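Long-range contacts in glutathione S-transferase, N-terminal domain protein (PDB 4NAX), which binds one oxidized glutathione disulfide per subunit and probably has transferase activity, as a member of the glutathione S-transferase superfamily: residues N30-V34 with S90-L94; W118-Q122 with I180-I185; I126-G131 with W188-L192; V133-F139 with R195-L201. All coordinates share one frame; numbering follows the deposited sequence. Where two conformers were deposited one is given.

Contact 1: N30-V34 with S90-L94; sequences NGVKV and SGAIL. With GDS (oxidized glutathione disulfide), chain C.
Lys-33 reaches across to Ser-90, and its NZ donates to the serine OG at 2.9 Å. The lysine chain is extended beyond CG, and its CD runs close beside the same oxygen. NZ has a second bond, to Asn-30 OD1. Ser-90 OG accepts from the lysine and donates to OE8 of the bound glutathione disulfide, at 2.5 Å. The backbone N of Ser-90 adds a nearly straight bond (174°) to OE7, so one carboxylate of the ligand is gripped by both of its oxygens. Asn-30 ND2 holds OE4, on the other half of the disulfide, at 2.8 Å. An alanine in place of Lys-33 would probably leave Ser-90 OG and Asn-30 OD1 without the donor they share, so that the serine hydroxyl is held by the ligand with less support. Farther along, Val-34 crosses Ile-93 at about a right angle, and its CG1 lies 3.7 Å from Ile-93 CG2. Leu-94 CD2 rests on Lys-33 O. Both helices belong to the thioredoxin-like domain: helix 31-41 links the parallel strands 21-25 and 45-49, and helix 90-101 follows strand 85-88. Helices 109-137 and 180-193 pack against this pair through Met-123, Leu-119 and Ala-184.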
# COMPACT_ATOMS: atom_id res chain seq x y z
N ASN A 30 11.48 -1.68 4.37
CA ASN A 30 10.63 -2.59 3.62
C ASN A 30 11.15 -4.02 3.55
O ASN A 30 10.38 -4.96 3.65
CB ASN A 30 10.34 -2.03 2.24
CG ASN A 30 9.56 -0.74 2.34
OD1 ASN A 30 8.58 -0.66 3.09
ND2 ASN A 30 9.98 0.27 1.61
N GLY A 31 12.46 -4.18 3.35
CA GLY A 31 13.04 -5.51 3.31
C GLY A 31 12.84 -6.26 4.61
O GLY A 31 12.51 -7.45 4.61
N VAL A 32 13.05 -5.57 5.73
CA VAL A 32 12.99 -6.26 7.02
C VAL A 32 11.56 -6.67 7.39
O VAL A 32 11.38 -7.57 8.19
CB VAL A 32 13.66 -5.49 8.16
CG1 VAL A 32 15.11 -5.18 7.83
CG2 VAL A 32 12.88 -4.25 8.55
N LYS A 33 10.54 -6.06 6.80
CA LYS A 33 9.18 -6.55 7.04
C LYS A 33 9.17 -8.05 6.70
O LYS A 33 8.56 -8.84 7.43
CB LYS A 33 8.18 -5.85 6.13
CG LYS A 33 7.97 -4.37 6.35
CD LYS A 33 7.07 -3.83 5.25
CE LYS A 33 6.91 -2.32 5.24
NZ LYS A 33 6.11 -1.90 4.04
N VAL A 34 9.78 -8.42 5.57
CA VAL A 34 9.67 -9.76 5.06
C VAL A 34 10.58 -10.73 5.79
O VAL A 34 10.15 -11.85 6.14
CB VAL A 34 9.86 -9.79 3.55
CG1 VAL A 34 9.85 -11.22 3.03
CG2 VAL A 34 8.78 -8.97 2.86
N SER A 90 6.33 -5.54 -0.47
CA SER A 90 6.39 -6.04 0.90
C SER A 90 5.03 -6.39 1.48
O SER A 90 4.86 -7.45 2.09
CB SER A 90 7.13 -5.05 1.78
OG SER A 90 6.41 -3.86 1.97
N GLY A 91 4.05 -5.50 1.31
CA GLY A 91 2.74 -5.74 1.89
C GLY A 91 2.02 -6.93 1.26
O GLY A 91 1.25 -7.62 1.95
N ALA A 92 2.23 -7.16 -0.04
CA ALA A 92 1.67 -8.34 -0.70
C ALA A 92 2.34 -9.61 -0.19
O ALA A 92 1.69 -10.62 0.05
CB ALA A 92 1.76 -8.25 -2.22
N ILE A 93 3.66 -9.57 -0.04
CA ILE A 93 4.42 -10.69 0.50
C ILE A 93 3.98 -11.01 1.93
O ILE A 93 3.84 -12.18 2.27
CB ILE A 93 5.93 -10.43 0.40
CG1 ILE A 93 6.36 -10.31 -1.08
CG2 ILE A 93 6.70 -11.53 1.11
CD1 ILE A 93 7.72 -9.66 -1.26
N LEU A 94 3.77 -9.98 2.76
CA LEU A 94 3.30 -10.24 4.11
C LEU A 94 1.97 -10.97 4.10
O LEU A 94 1.77 -11.93 4.86
CB LEU A 94 3.16 -8.94 4.90
CG LEU A 94 4.45 -8.24 5.31
CD1 LEU A 94 4.14 -6.92 6.02
CD2 LEU A 94 5.29 -9.12 6.24
N1 GDS C . 14.32 5.92 -5.11
CA1 GDS C . 14.23 6.16 -3.67
C1 GDS C . 14.21 7.64 -3.37
OE1 GDS C . 13.72 8.00 -2.27
OE2 GDS C . 14.67 8.46 -4.19
CB1 GDS C . 15.42 5.50 -2.98
CG1 GDS C . 15.25 5.31 -1.46
CD1 GDS C . 14.15 4.32 -1.15
O1 GDS C . 13.86 3.44 -1.95
N2 GDS C . 13.54 4.50 0.01
CA2 GDS C . 12.51 3.60 0.51
C2 GDS C . 11.19 4.31 0.65
O2 GDS C . 11.14 5.47 1.05
CB2 GDS C . 12.92 3.04 1.87
SG2 GDS C . 14.31 1.92 1.83
N3 GDS C . 10.10 3.61 0.36
CA3 GDS C . 8.76 4.17 0.44
C3 GDS C . 7.69 3.18 0.82
OE3 GDS C . 6.52 3.47 0.46
OE4 GDS C . 8.01 2.21 1.51
N4 GDS C . 14.66 1.06 -3.62
CA4 GDS C . 15.51 0.87 -4.78
C4 GDS C . 15.41 1.99 -5.78
OE5 GDS C . 16.14 1.95 -6.81
OE6 GDS C . 14.64 2.95 -5.51
C5 GDS C . 14.08 0.02 -3.03
O5 GDS C . 14.21 -1.12 -3.46
CA5 GDS C . 13.29 0.30 -1.77
N5 GDS C . 12.06 -0.48 -1.77
CB5 GDS C . 14.16 -0.08 -0.56
SG5 GDS C . 13.36 0.09 1.03
CA6 GDS C . 7.19 -1.15 -1.91
C6 GDS C . 7.19 -2.27 -0.92
OE7 GDS C . 7.84 -3.31 -1.19
OE8 GDS C . 6.52 -2.11 0.13
N6 GDS C . 5.90 -0.44 -1.86
CB6 GDS C . 8.34 -0.18 -1.61
CG6 GDS C . 9.70 -0.86 -1.79
CD6 GDS C . 10.86 0.10 -1.69
O6 GDS C . 10.69 1.31 -1.49

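Contact 2: W118-Q122 with I180-I185; sequences WLMFQ and IADIAI
Ile-185 sends one branch across to helix 109-137, against Gln-122 and Trp-118. Its CB lies farther back and does not point at the neighbour; the turn at CB brings CG1 across. CG1 lies anti to the carbonyl carbon (chi1 -71°), and this puts it against the aliphatic part of Gln-122, 3.6 Å from Gln-122 CB and equally close to CG. CD1 is the tip. It ends 4.1 Å from Trp-118 O, a backbone atom of the facing helix. Gln-122 in turn bends at chi2, and its CG comes 3.4 Å from Ala-184 O. That carbonyl oxygen is buried here and has no hydrogen-bonding partner.

Segments 118-122 and 180-185 run nearly parallel, 13° apart, with axes 8.7 Å from each other at their closest. They form part of the all-helical C-terminal domain of the glutathione S-transferase fold. Two alanines make the close approach possible. Ala-181 CB meets Trp-118 CB at 3.8 Å, while the indole itself goes to the subunit interface, where it meets Phe-88 of the second subunit edge-to-face. Leu-119 divides its two methyls: CD1 packs 3.6 Å from Ala-184 CB, and CD2 turns to Ile-180 CD1. The start of helix 180-193 is fixed by Asp-182, whose OD2 accepts from Ser-179 N, while Ser-179 OG bonds to Ala-181 N. This resembles the N-capping box found at the corresponding helix of many glutathione transferases.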
# COMPACT_ATOMS: atom_id res chain seq x y z
N TRP A 118 -5.11 -1.75 8.38
CA TRP A 118 -3.92 -1.13 8.92
C TRP A 118 -2.67 -1.39 8.08
O TRP A 118 -1.79 -0.53 8.00
CB TRP A 118 -3.74 -1.52 10.38
CG TRP A 118 -4.76 -0.85 11.27
CD1 TRP A 118 -5.76 -1.47 11.98
CD2 TRP A 118 -4.91 0.55 11.52
NE1 TRP A 118 -6.51 -0.53 12.66
CE2 TRP A 118 -6.00 0.71 12.39
CE3 TRP A 118 -4.23 1.68 11.10
CZ2 TRP A 118 -6.39 1.98 12.87
CZ3 TRP A 118 -4.60 2.92 11.57
CH2 TRP A 118 -5.68 3.06 12.44
N LEU A 119 -2.61 -2.55 7.43
CA LEU A 119 -1.56 -2.82 6.46
C LEU A 119 -1.58 -1.82 5.30
O LEU A 119 -0.54 -1.31 4.88
CB LEU A 119 -1.67 -4.26 5.95
CG LEU A 119 -0.65 -4.68 4.91
CD1 LEU A 119 0.77 -4.61 5.44
CD2 LEU A 119 -0.98 -6.08 4.38
N MET A 120 -2.78 -1.54 4.79
CA MET A 120 -2.92 -0.57 3.69
C MET A 120 -2.57 0.86 4.14
O MET A 120 -1.95 1.61 3.40
CB MET A 120 -4.35 -0.61 3.17
CG MET A 120 -4.70 -1.89 2.41
SD MET A 120 -3.78 -2.02 0.88
CE MET A 120 -4.36 -3.64 0.36
N PHE A 121 -2.95 1.22 5.36
CA PHE A 121 -2.59 2.48 5.97
C PHE A 121 -1.05 2.62 5.98
O PHE A 121 -0.48 3.68 5.66
CB PHE A 121 -3.19 2.57 7.37
CG PHE A 121 -2.63 3.66 8.25
CD1 PHE A 121 -3.14 4.94 8.21
CD2 PHE A 121 -1.62 3.37 9.13
CE1 PHE A 121 -2.65 5.92 9.06
CE2 PHE A 121 -1.11 4.35 9.97
CZ PHE A 121 -1.63 5.63 9.92
N GLN A 122 -0.37 1.53 6.34
CA GLN A 122 1.08 1.53 6.32
C GLN A 122 1.61 1.74 4.91
O GLN A 122 2.50 2.58 4.67
CB GLN A 122 1.62 0.23 6.93
CG GLN A 122 3.13 0.23 7.11
CD GLN A 122 3.90 0.01 5.82
OE1 GLN A 122 3.63 -0.95 5.10
NE2 GLN A 122 4.87 0.85 5.53
N ILE A 180 0.71 -9.05 10.82
CA ILE A 180 1.43 -8.42 9.73
C ILE A 180 1.30 -6.89 9.70
O ILE A 180 2.18 -6.23 9.13
CB ILE A 180 1.06 -9.02 8.35
CG1 ILE A 180 -0.43 -8.88 8.03
CG2 ILE A 180 1.55 -10.46 8.28
CD1 ILE A 180 -0.79 -9.40 6.64
N ALA A 181 0.23 -6.32 10.26
CA ALA A 181 0.15 -4.85 10.32
C ALA A 181 1.26 -4.28 11.21
O ALA A 181 1.84 -3.24 10.90
CB ALA A 181 -1.22 -4.39 10.81
N ASP A 182 1.53 -4.92 12.35
CA ASP A 182 2.62 -4.47 13.22
C ASP A 182 3.96 -4.62 12.54
O ASP A 182 4.82 -3.73 12.61
CB ASP A 182 2.61 -5.23 14.53
CG ASP A 182 1.26 -5.21 15.20
OD1 ASP A 182 0.81 -4.11 15.59
OD2 ASP A 182 0.63 -6.27 15.31
N ILE A 183 4.15 -5.76 11.88
CA ILE A 183 5.40 -6.03 11.18
C ILE A 183 5.63 -5.01 10.06
O ILE A 183 6.77 -4.61 9.80
CB ILE A 183 5.42 -7.49 10.67
CG1 ILE A 183 5.45 -8.43 11.89
CG2 ILE A 183 6.60 -7.74 9.75
CD1 ILE A 183 5.21 -9.88 11.54
N ALA A 184 4.57 -4.55 9.42
CA ALA A 184 4.71 -3.55 8.37
C ALA A 184 5.04 -2.16 8.93
O ALA A 184 5.80 -1.41 8.32
CB ALA A 184 3.43 -3.46 7.55
N ILE A 185 4.45 -1.80 10.06
CA ILE A 185 4.53 -0.44 10.58
C ILE A 185 5.79 -0.15 11.40
O ILE A 185 6.46 0.85 11.19
CB ILE A 185 3.27 -0.14 11.42
CG1 ILE A 185 2.05 -0.01 10.51
CG2 ILE A 185 3.46 1.10 12.28
CD1 ILE A 185 0.72 -0.07 11.23

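Contact 3: I126-G131 with W188-L192; sequences IGPMFG and WVRNL. With GDS (oxidized glutathione disulfide), chain C.
The ring of Phe-130 is held between two aliphatic groups while its edge meets the backbone of Trp-188. Leu-192 CD2 sits over the centre of one face, 3.7 Å from the centroid and 7° off the normal, a CH-pi contact. Ile-126 CG2 covers the opposite face, nearer the rim. At the edge, Phe-130 CD2 lies 3.5 Å from Trp-188 O. The indole of Trp-188 has Gly-127 CA over one face, 3.8 Å from the centroid of the five-membered ring. C2 of the bound glutathione disulfide lies at its edge, in plane. The indole acts as a knob in a hole made by Ile-126, Gly-127, Phe-130 and Gly-131. Phe-130 CB packs 3.6 Å from Trp-188 CE3, and Ile-126 CG2 touches Trp-188 CB.

Both glycines matter for the ligand. A CB on Gly-127 would clash with OE4 of the disulfide, and one on Gly-131 would clash with O2. Trp-188 NE1 is hydrogen-bonded to Asn-30 OD1, so the indole also ties the pocket to the thioredoxin-like domain. An alanine at Trp-188 would probably open a gap beside the two glycines and leave Asn-30 OD1 without that donor.

Segments 126-131 and 188-192 run almost parallel, 5° apart, with axes 10.2 Å from each other at their closest. Helix 109-137 is kinked at Pro-128. Helix 148-168 packs behind Ile-126 and Phe-130 through Leu-160 and Ser-157, and helix 208-219 covers Val-189.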
# COMPACT_ATOMS: atom_id res chain seq x y z
N ILE A 126 2.34 5.46 5.98
CA ILE A 126 3.56 5.37 6.76
C ILE A 126 4.81 5.27 5.90
O ILE A 126 5.74 6.05 6.04
CB ILE A 126 3.48 4.20 7.75
CG1 ILE A 126 2.33 4.36 8.76
CG2 ILE A 126 4.82 3.94 8.39
CD1 ILE A 126 2.55 5.46 9.77
N GLY A 127 4.86 4.27 5.02
CA GLY A 127 6.07 4.09 4.21
C GLY A 127 6.36 5.28 3.30
O GLY A 127 7.44 5.84 3.32
N PRO A 128 5.37 5.67 2.48
CA PRO A 128 5.65 6.74 1.52
C PRO A 128 6.00 8.05 2.20
O PRO A 128 6.91 8.74 1.77
CB PRO A 128 4.34 6.82 0.71
CG PRO A 128 3.83 5.40 0.71
CD PRO A 128 4.13 4.93 2.13
N MET A 129 5.29 8.39 3.28
CA MET A 129 5.50 9.69 3.93
C MET A 129 6.74 9.72 4.78
O MET A 129 7.51 10.69 4.73
CB MET A 129 4.24 10.11 4.68
CG MET A 129 3.04 10.25 3.76
SD MET A 129 3.26 11.55 2.50
CE MET A 129 3.49 10.59 1.06
N PHE A 130 6.98 8.67 5.58
CA PHE A 130 8.20 8.65 6.34
C PHE A 130 9.41 8.66 5.40
O PHE A 130 10.43 9.28 5.68
CB PHE A 130 8.28 7.43 7.29
CG PHE A 130 7.35 7.45 8.48
CD1 PHE A 130 6.34 8.37 8.66
CD2 PHE A 130 7.50 6.44 9.43
CE1 PHE A 130 5.51 8.29 9.77
CE2 PHE A 130 6.66 6.35 10.52
CZ PHE A 130 5.67 7.29 10.69
N GLY A 131 9.29 7.96 4.28
CA GLY A 131 10.37 7.95 3.32
C GLY A 131 10.70 9.34 2.79
O GLY A 131 11.87 9.64 2.52
N TRP A 188 9.25 0.86 10.08
CA TRP A 188 9.25 2.22 9.56
C TRP A 188 9.33 3.28 10.66
O TRP A 188 10.00 4.29 10.50
CB TRP A 188 8.05 2.46 8.65
CG TRP A 188 8.39 2.25 7.21
CD1 TRP A 188 8.00 1.23 6.39
CD2 TRP A 188 9.21 3.11 6.43
NE1 TRP A 188 8.53 1.43 5.12
CE2 TRP A 188 9.26 2.59 5.13
CE3 TRP A 188 9.91 4.29 6.72
CZ2 TRP A 188 9.97 3.21 4.12
CZ3 TRP A 188 10.63 4.89 5.72
CH2 TRP A 188 10.65 4.36 4.42
N VAL A 189 8.63 3.05 11.77
CA VAL A 189 8.75 3.94 12.91
C VAL A 189 10.22 3.95 13.39
O VAL A 189 10.81 5.03 13.61
CB VAL A 189 7.79 3.55 14.05
CG1 VAL A 189 7.98 4.48 15.24
CG2 VAL A 189 6.32 3.57 13.62
N ARG A 190 10.81 2.76 13.52
CA ARG A 190 12.23 2.68 13.88
C ARG A 190 13.10 3.47 12.90
O ARG A 190 13.99 4.23 13.31
CB ARG A 190 12.69 1.22 13.90
CG ARG A 190 14.18 1.06 14.14
CD ARG A 190 14.60 -0.39 14.12
NE ARG A 190 16.04 -0.55 14.19
CZ ARG A 190 16.85 -0.75 13.15
NH1 ARG A 190 16.40 -0.86 11.92
NH2 ARG A 190 18.15 -0.86 13.36
N ASN A 191 12.88 3.29 11.61
CA ASN A 191 13.72 3.95 10.62
C ASN A 191 13.64 5.47 10.72
O ASN A 191 14.65 6.17 10.56
CB ASN A 191 13.35 3.51 9.21
CG ASN A 191 14.52 3.56 8.27
OD1 ASN A 191 15.57 2.99 8.56
ND2 ASN A 191 14.35 4.21 7.13
N LEU A 192 12.43 5.98 10.98
CA LEU A 192 12.21 7.40 11.09
C LEU A 192 13.02 7.99 12.24
O LEU A 192 13.62 9.07 12.10
CB LEU A 192 10.72 7.68 11.26
CG LEU A 192 10.28 9.13 11.39
CD1 LEU A 192 10.50 9.87 10.10
CD2 LEU A 192 8.81 9.17 11.79
N1 GDS C . 14.32 5.92 -5.11
CA1 GDS C . 14.23 6.16 -3.67
C1 GDS C . 14.21 7.64 -3.37
OE1 GDS C . 13.72 8.00 -2.27
OE2 GDS C . 14.67 8.46 -4.19
CB1 GDS C . 15.42 5.50 -2.98
CG1 GDS C . 15.25 5.31 -1.46
CD1 GDS C . 14.15 4.32 -1.15
O1 GDS C . 13.86 3.44 -1.95
N2 GDS C . 13.54 4.50 0.01
CA2 GDS C . 12.51 3.60 0.51
C2 GDS C . 11.19 4.31 0.65
O2 GDS C . 11.14 5.47 1.05
CB2 GDS C . 12.92 3.04 1.87
SG2 GDS C . 14.31 1.92 1.83
N3 GDS C . 10.10 3.61 0.36
CA3 GDS C . 8.76 4.17 0.44
C3 GDS C . 7.69 3.18 0.82
OE3 GDS C . 6.52 3.47 0.46
OE4 GDS C . 8.01 2.21 1.51
N4 GDS C . 14.66 1.06 -3.62
CA4 GDS C . 15.51 0.87 -4.78
C4 GDS C . 15.41 1.99 -5.78
OE5 GDS C . 16.14 1.95 -6.81
OE6 GDS C . 14.64 2.95 -5.51
C5 GDS C . 14.08 0.02 -3.03
O5 GDS C . 14.21 -1.12 -3.46
CA5 GDS C . 13.29 0.30 -1.77
N5 GDS C . 12.06 -0.48 -1.77
CB5 GDS C . 14.16 -0.08 -0.56
SG5 GDS C . 13.36 0.09 1.03
CA6 GDS C . 7.19 -1.15 -1.91
C6 GDS C . 7.19 -2.27 -0.92
OE7 GDS C . 7.84 -3.31 -1.19
OE8 GDS C . 6.52 -2.11 0.13
N6 GDS C . 5.90 -0.44 -1.86
CB6 GDS C . 8.34 -0.18 -1.61
CG6 GDS C . 9.70 -0.86 -1.79
CD6 GDS C . 10.86 0.10 -1.69
O6 GDS C . 10.69 1.31 -1.49

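Contact 4: V133-F139 with R195-L201; sequences VGFFHFF and RYNARDL. With FMT (formic acid), chain E.
Gly-134 lies flat against Tyr-196, with its CA 3.4 Å from the ring centroid and almost on the ring normal. A CB on this glycine would run into the ring. Beside it, His-137 stretches out with CG anti to the backbone N (chi1 -176°). Its NE2 donates to Asn-197 O at 2.9 Å. The bond is bent, 134° at the hydrogen, and the donor stands above the carbonyl plane. Leu-201 CD1 covers one face of the imidazole, 3.7 Å from its centroid. On the other nitrogen, ND1 binds O2 of a formic acid molecule at 2.6 Å. With both nitrogens donating, the ring is probably cationic here.

Phe-138 lies across Arg-195. Arg-195 O stands over its face, 3.2 Å from CE1 of Phe-138. The CE2 corner of the same ring sits over the guanidinium, with the two planes 67° apart. Phe-139 CE2 closes on Tyr-196 CE1 at 3.8 Å.

Behind these contacts, Ala-198 is bonded through its backbone to Leu-192, which holds the loop to the end of helix 180-193. Asn-197 takes a left-handed conformation that turns the chain. The formic acid probably comes from the crystallisation liquor and also binds Lys-147 and Arg-150. The loop after helix 180-193 thus closes over the last turn of helix 109-137 in the helical C-terminal domain. It places the Tyr-196 side chain about 4 Å, nearest atoms, from the ligand in the glutathione pocket.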
# COMPACT_ATOMS: atom_id res chain seq x y z
N VAL A 133 10.34 12.14 4.55
CA VAL A 133 11.10 12.77 5.62
C VAL A 133 12.57 12.36 5.50
O VAL A 133 13.46 13.20 5.66
CB VAL A 133 10.55 12.44 7.01
CG1 VAL A 133 11.46 12.99 8.11
CG2 VAL A 133 9.14 13.02 7.15
N GLY A 134 12.84 11.09 5.22
CA GLY A 134 14.21 10.67 5.00
C GLY A 134 14.86 11.47 3.89
O GLY A 134 15.99 11.96 4.03
N PHE A 135 14.16 11.66 2.77
CA PHE A 135 14.74 12.42 1.67
C PHE A 135 15.08 13.85 2.08
O PHE A 135 16.17 14.35 1.77
CB PHE A 135 13.84 12.46 0.44
CG PHE A 135 14.50 13.15 -0.71
CD1 PHE A 135 15.58 12.56 -1.35
CD2 PHE A 135 14.11 14.43 -1.09
CE1 PHE A 135 16.25 13.23 -2.37
CE2 PHE A 135 14.77 15.09 -2.11
CZ PHE A 135 15.83 14.49 -2.75
N PHE A 136 14.15 14.51 2.77
CA PHE A 136 14.28 15.94 3.09
C PHE A 136 15.01 16.27 4.38
O PHE A 136 15.25 17.45 4.68
CB PHE A 136 12.90 16.62 3.04
CG PHE A 136 12.37 16.77 1.64
CD1 PHE A 136 12.97 17.67 0.75
CD2 PHE A 136 11.31 16.01 1.18
CE1 PHE A 136 12.52 17.80 -0.53
CE2 PHE A 136 10.85 16.15 -0.12
CZ PHE A 136 11.45 17.05 -0.98
N HIS A 137 15.38 15.24 5.14
CA HIS A 137 16.14 15.44 6.38
C HIS A 137 17.45 14.67 6.47
O HIS A 137 18.35 15.07 7.20
CB HIS A 137 15.28 15.09 7.60
CG HIS A 137 15.96 15.36 8.91
ND1 HIS A 137 16.37 16.61 9.28
CD2 HIS A 137 16.32 14.52 9.91
CE1 HIS A 137 16.95 16.55 10.47
NE2 HIS A 137 16.93 15.29 10.87
N PHE A 138 17.56 13.57 5.73
CA PHE A 138 18.72 12.69 5.82
C PHE A 138 19.48 12.54 4.49
O PHE A 138 20.71 12.46 4.49
CB PHE A 138 18.27 11.33 6.39
CG PHE A 138 19.39 10.36 6.65
CD1 PHE A 138 20.22 10.52 7.75
CD2 PHE A 138 19.61 9.29 5.81
CE1 PHE A 138 21.27 9.63 7.98
CE2 PHE A 138 20.63 8.39 6.04
CZ PHE A 138 21.47 8.57 7.12
N PHE A 139 18.76 12.47 3.37
CA PHE A 139 19.39 12.32 2.07
C PHE A 139 19.51 13.71 1.38
O PHE A 139 19.58 14.72 2.07
CB PHE A 139 18.67 11.26 1.22
CG PHE A 139 18.68 9.88 1.85
CD1 PHE A 139 19.87 9.14 1.94
CD2 PHE A 139 17.53 9.30 2.36
CE1 PHE A 139 19.90 7.88 2.52
CE2 PHE A 139 17.55 8.04 2.94
CZ PHE A 139 18.73 7.33 3.02
N ARG A 195 17.61 5.71 11.87
CA ARG A 195 18.38 6.01 10.68
C ARG A 195 18.21 7.44 10.18
O ARG A 195 19.19 8.11 9.88
CB ARG A 195 18.10 5.01 9.56
CG ARG A 195 18.83 5.32 8.26
CD ARG A 195 18.94 4.08 7.39
NE ARG A 195 19.44 4.33 6.04
CZ ARG A 195 20.71 4.60 5.72
NH1 ARG A 195 21.64 4.71 6.66
NH2 ARG A 195 21.04 4.79 4.45
N TYR A 196 16.97 7.92 10.08
CA TYR A 196 16.76 9.24 9.51
C TYR A 196 17.04 10.36 10.47
O TYR A 196 16.99 11.53 10.07
CB TYR A 196 15.33 9.42 9.01
CG TYR A 196 14.93 8.56 7.86
CD1 TYR A 196 15.85 7.91 7.04
CD2 TYR A 196 13.57 8.47 7.54
CE1 TYR A 196 15.43 7.17 5.95
CE2 TYR A 196 13.16 7.72 6.47
CZ TYR A 196 14.07 7.08 5.67
OH TYR A 196 13.61 6.33 4.62
N ASN A 197 17.33 10.04 11.72
CA ASN A 197 17.66 11.07 12.70
C ASN A 197 16.54 12.12 12.87
O ASN A 197 16.81 13.32 13.04
CB ASN A 197 18.94 11.83 12.29
CG ASN A 197 20.18 10.96 12.19
OD1 ASN A 197 21.01 11.18 11.31
ND2 ASN A 197 20.32 10.00 13.09
N ALA A 198 15.29 11.67 12.79
CA ALA A 198 14.14 12.58 12.78
C ALA A 198 13.33 12.56 14.07
O ALA A 198 12.22 13.08 14.12
CB ALA A 198 13.24 12.29 11.59
N ARG A 199 13.91 11.99 15.11
CA ARG A 199 13.21 11.89 16.39
C ARG A 199 12.70 13.25 16.91
O ARG A 199 11.52 13.40 17.26
CB ARG A 199 14.14 11.22 17.39
CG ARG A 199 13.43 10.70 18.60
CD ARG A 199 14.40 10.21 19.64
NE ARG A 199 13.60 9.54 20.65
CZ ARG A 199 13.39 8.23 20.67
NH1 ARG A 199 13.98 7.45 19.77
NH2 ARG A 199 12.62 7.71 21.61
N ASP A 200 13.57 14.24 16.93
CA ASP A 200 13.20 15.58 17.38
C ASP A 200 12.31 16.28 16.35
O ASP A 200 11.32 16.95 16.70
CB ASP A 200 14.45 16.41 17.68
CG ASP A 200 15.24 15.91 18.90
OD1 ASP A 200 14.74 15.05 19.66
OD2 ASP A 200 16.37 16.39 19.09
N LEU A 201 12.65 16.12 15.07
CA LEU A 201 11.88 16.74 14.00
C LEU A 201 10.38 16.37 14.06
O LEU A 201 9.52 17.20 13.80
CB LEU A 201 12.42 16.31 12.62
CG LEU A 201 12.97 17.25 11.56
CD1 LEU A 201 12.94 16.47 10.25
CD2 LEU A 201 12.19 18.55 11.48
C FMT E . 16.66 19.37 7.08
O1 FMT E . 16.33 20.47 6.66
O2 FMT E . 16.09 18.97 8.21

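How the contacts relate
Contact 1 joins two helices of the thioredoxin-like domain and closes along the chain before the others open. Contacts 2, 3 and 4 follow in a row along helix 109-137, toward its C-terminal end. Contacts 2 and 3 pair it with helix 180-193, and contact 4 with the loop after that helix. Because the pairing is parallel, the segments of these three contacts alternate in the sequence. Neighbouring centres along the row are 10 to 11 Å apart, while contacts 1 and 4 are about 22 Å apart, centre to centre. Contacts 1 and 3 bring the two domains together on one glutathione disulfide, joined by Asn-30 and Trp-188. All four also reach the second subunit.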